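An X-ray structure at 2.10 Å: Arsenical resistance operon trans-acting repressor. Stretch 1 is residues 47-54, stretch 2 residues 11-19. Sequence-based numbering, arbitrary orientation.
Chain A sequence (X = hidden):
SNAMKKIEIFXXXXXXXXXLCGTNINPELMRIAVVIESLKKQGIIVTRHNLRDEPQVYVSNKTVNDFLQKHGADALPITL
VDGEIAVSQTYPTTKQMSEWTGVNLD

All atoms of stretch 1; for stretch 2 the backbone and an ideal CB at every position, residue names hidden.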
# COMPACT_ATOMS: atom_id res chain seq x y z
N THR A 47 -15.65 -8.00 -21.96
CA THR A 47 -14.48 -7.15 -21.78
C THR A 47 -13.38 -7.65 -22.71
O THR A 47 -13.15 -8.87 -22.80
CB THR A 47 -14.02 -7.16 -20.28
OG1 THR A 47 -15.03 -6.56 -19.46
CG2 THR A 47 -12.71 -6.40 -20.10
N ARG A 48 -12.73 -6.74 -23.44
CA ARG A 48 -11.61 -7.10 -24.32
C ARG A 48 -10.36 -6.43 -23.83
O ARG A 48 -10.40 -5.28 -23.38
CB ARG A 48 -11.80 -6.52 -25.70
CG ARG A 48 -12.63 -7.28 -26.63
CD ARG A 48 -12.57 -6.56 -27.96
NE ARG A 48 -11.76 -7.36 -28.86
CZ ARG A 48 -12.05 -7.55 -30.14
NH1 ARG A 48 -13.13 -6.97 -30.65
NH2 ARG A 48 -11.25 -8.33 -30.88
N HIS A 49 -9.24 -7.11 -24.02
CA HIS A 49 -7.95 -6.46 -23.84
C HIS A 49 -7.07 -6.59 -25.08
O HIS A 49 -7.12 -7.60 -25.79
CB HIS A 49 -7.22 -7.00 -22.61
CG HIS A 49 -8.06 -7.02 -21.38
ND1 HIS A 49 -8.55 -5.87 -20.80
CD2 HIS A 49 -8.53 -8.05 -20.63
CE1 HIS A 49 -9.27 -6.18 -19.74
NE2 HIS A 49 -9.28 -7.50 -19.62
N ASN A 50 -6.27 -5.56 -25.31
CA ASN A 50 -5.27 -5.57 -26.38
C ASN A 50 -3.86 -5.54 -25.76
O ASN A 50 -3.52 -4.62 -25.01
CB ASN A 50 -5.52 -4.36 -27.28
CG ASN A 50 -4.47 -4.19 -28.35
OD1 ASN A 50 -3.59 -5.04 -28.54
ND2 ASN A 50 -4.55 -3.08 -29.08
N LEU A 51 -3.04 -6.55 -26.06
CA LEU A 51 -1.69 -6.62 -25.48
C LEU A 51 -0.88 -5.33 -25.67
O LEU A 51 -0.19 -4.86 -24.77
CB LEU A 51 -0.93 -7.81 -26.07
CG LEU A 51 0.52 -7.97 -25.61
CD1 LEU A 51 0.62 -7.80 -24.09
CD2 LEU A 51 1.09 -9.33 -26.04
N ARG A 52 -0.97 -4.75 -26.84
CA ARG A 52 -0.27 -3.50 -27.10
C ARG A 52 -0.69 -2.36 -26.17
O ARG A 52 0.12 -1.50 -25.83
CB ARG A 52 -0.50 -3.09 -28.55
CG ARG A 52 -0.26 -1.63 -28.79
CD ARG A 52 -0.15 -1.36 -30.25
NE ARG A 52 0.01 0.07 -30.48
CZ ARG A 52 -1.00 0.93 -30.53
NH1 ARG A 52 -2.25 0.50 -30.38
NH2 ARG A 52 -0.75 2.21 -30.74
N ASP A 53 -1.95 -2.35 -25.77
CA ASP A 53 -2.50 -1.23 -24.99
C ASP A 53 -2.49 -1.49 -23.48
O ASP A 53 -2.22 -0.58 -22.70
CB ASP A 53 -3.92 -0.89 -25.46
CG ASP A 53 -3.95 -0.24 -26.84
OD1 ASP A 53 -5.03 -0.24 -27.48
OD2 ASP A 53 -2.89 0.26 -27.29
N GLU A 54 -2.80 -2.71 -23.05
CA GLU A 54 -2.83 -3.03 -21.63
C GLU A 54 -1.94 -4.21 -21.34
O GLU A 54 -2.44 -5.29 -21.06
CB GLU A 54 -4.24 -3.40 -21.18
CG GLU A 54 -5.30 -2.40 -21.53
CD GLU A 54 -6.67 -3.04 -21.60
OE1 GLU A 54 -7.27 -3.06 -22.71
OE2 GLU A 54 -7.14 -3.54 -20.54
N UNK A 11 -6.95 -10.09 -26.59
CA UNK A 11 -6.49 -10.06 -27.97
C UNK A 11 -4.96 -10.15 -28.04
O UNK A 11 -4.28 -9.92 -27.03
CB UNK A 11 -6.98 -8.79 -28.66
N UNK A 12 -4.43 -10.49 -29.22
CA UNK A 12 -3.01 -10.22 -29.50
C UNK A 12 -2.77 -8.71 -29.44
O UNK A 12 -3.71 -7.93 -29.24
CB UNK A 12 -2.60 -10.78 -30.86
N UNK A 13 -1.51 -8.31 -29.61
CA UNK A 13 -1.18 -6.91 -29.79
C UNK A 13 -1.70 -6.49 -31.17
O UNK A 13 -1.34 -7.08 -32.19
CB UNK A 13 0.32 -6.67 -29.66
N UNK A 14 -2.56 -5.48 -31.19
CA UNK A 14 -3.13 -5.00 -32.43
C UNK A 14 -3.04 -3.48 -32.44
O UNK A 14 -2.92 -2.85 -31.39
CB UNK A 14 -4.58 -5.47 -32.60
N UNK A 15 -3.11 -2.89 -33.63
CA UNK A 15 -2.96 -1.45 -33.75
C UNK A 15 -4.23 -0.70 -33.30
O UNK A 15 -4.21 0.52 -33.10
CB UNK A 15 -2.62 -1.09 -35.20
N UNK A 16 -5.33 -1.43 -33.10
CA UNK A 16 -6.55 -0.84 -32.55
C UNK A 16 -7.36 -1.88 -31.78
O UNK A 16 -7.21 -3.07 -32.01
CB UNK A 16 -7.40 -0.23 -33.67
N UNK A 17 -8.22 -1.42 -30.87
CA UNK A 17 -8.91 -2.37 -29.99
C UNK A 17 -9.71 -3.45 -30.72
O UNK A 17 -9.88 -4.52 -30.17
CB UNK A 17 -9.85 -1.60 -29.06
N UNK A 18 -10.17 -3.20 -31.94
CA UNK A 18 -11.00 -4.20 -32.61
C UNK A 18 -10.23 -4.98 -33.67
O UNK A 18 -10.74 -5.94 -34.23
CB UNK A 18 -12.21 -3.53 -33.25
N UNK A 19 -9.01 -4.53 -33.97
CA UNK A 19 -8.29 -5.10 -35.09
C UNK A 19 -8.84 -4.71 -36.47
O UNK A 19 -8.31 -5.15 -37.47
CB UNK A 19 -8.30 -6.62 -34.96

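Position 11 runs beside His-49 and Asn-50. Its N donates to His-49 O at 2.6 Å, a bond any residue with a free N-H could make. Its ideal CB lies 4.8 Å from Arg-48 NH2, so the guanidinium offers a positive charge with N-H groups. A short acid would suit, and a neutral acceptor such as asparagine could also fit. The residue is Asp-11. It forms a two-pronged salt bridge: Arg-48 NE donates to Asp-11 OD2 at 2.8 Å, and Arg-48 NH2 to Asp-11 OD1 at 2.9 Å.

Position 12 points its CB away from stretch 1, which has nothing within 5.5 Å of it. Phi is -61° and psi 177°, and the backbone N makes no bond to stretch 1. Many residues would do, proline among them. It is Pro-12.

Position 13 is closer. Its CB points sideways, with the ideal CB 3.6 Å from Arg-52 N and 4.0 Å from Leu-51 CB. A small apolar side chain is a natural choice. Ala-13 fills it, and its CB lies 4.0 Å from Leu-51 CB and 3.8 Å from Arg-52 CB.

Position 14 is held by its backbone. Its N donates to Asn-50 OD1 at 2.9 Å, and its O accepts from Asn-50 ND2 at 2.8 Å. One amide side chain thus serves both backbone groups, for any residue here except proline. The CB points sideways, and a long flexible chain could come near Arg-48. The residue is Met-14, as selenomethionine; its CE comes to 4.2 Å from Arg-48 NH2.

Positions 15 and 16 both point their CB away, so stretch 1 says little about either. Many side chains would suit, polar or apolar, and the visible atoms do not single out one. They are Cys-15 and Cys-16, each bonded covalently to a group elsewhere in the structure.

Position 17 has phi -56° and psi -27°, and is the second residue of a type I turn from 16 to 19. Proline suits that place, though other residues could occupy it. Pro-17 is found; its CG packs 4.5 Å from Asp-53 OD1, and its O lies over one face of the Arg-48 guanidinium.

Position 18 points away, but its CA lies over that same face, 4.0 Å from Arg-48 NH1. Small or polar residues are reasonable. It is Thr-18. Water 1 links its backbone to the arginine, donating to Thr-18 O at 2.7 Å and accepting from Arg-48 NH1 at 2.6 Å.

Position 19 has phi 72°, which favours glycine, with asparagine a possible alternative. Gly-19 closes the turn: its N donates to Cys-16 O at 3.0 Å.

Stretch 2, residues 11-19: DPAMCCPTG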
# COMPACT_ATOMS: atom_id res chain seq x y z
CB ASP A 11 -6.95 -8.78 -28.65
CG ASP A 11 -8.48 -8.70 -28.76
OD1 ASP A 11 -9.09 -9.58 -29.38
OD2 ASP A 11 -9.05 -7.73 -28.21
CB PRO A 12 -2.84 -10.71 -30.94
CG PRO A 12 -3.88 -11.75 -31.11
CD PRO A 12 -5.05 -11.32 -30.27
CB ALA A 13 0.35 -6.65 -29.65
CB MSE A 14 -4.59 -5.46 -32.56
CG MSE A 14 -4.77 -6.98 -32.42
SE MSE A 14 -6.66 -7.51 -32.64
CE MSE A 14 -7.48 -6.45 -31.19
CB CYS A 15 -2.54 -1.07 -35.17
SG CYS A 15 -0.80 -1.58 -35.53
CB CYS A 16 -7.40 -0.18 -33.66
SG CYS A 16 -8.05 -1.33 -34.91
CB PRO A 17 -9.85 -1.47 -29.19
CG PRO A 17 -9.18 -0.13 -29.20
CD PRO A 17 -8.50 -0.01 -30.51
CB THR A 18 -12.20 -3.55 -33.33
OG1 THR A 18 -11.71 -2.62 -34.31
CG2 THR A 18 -13.11 -2.79 -32.34
O HOH W 1 -12.70 -7.48 -33.18
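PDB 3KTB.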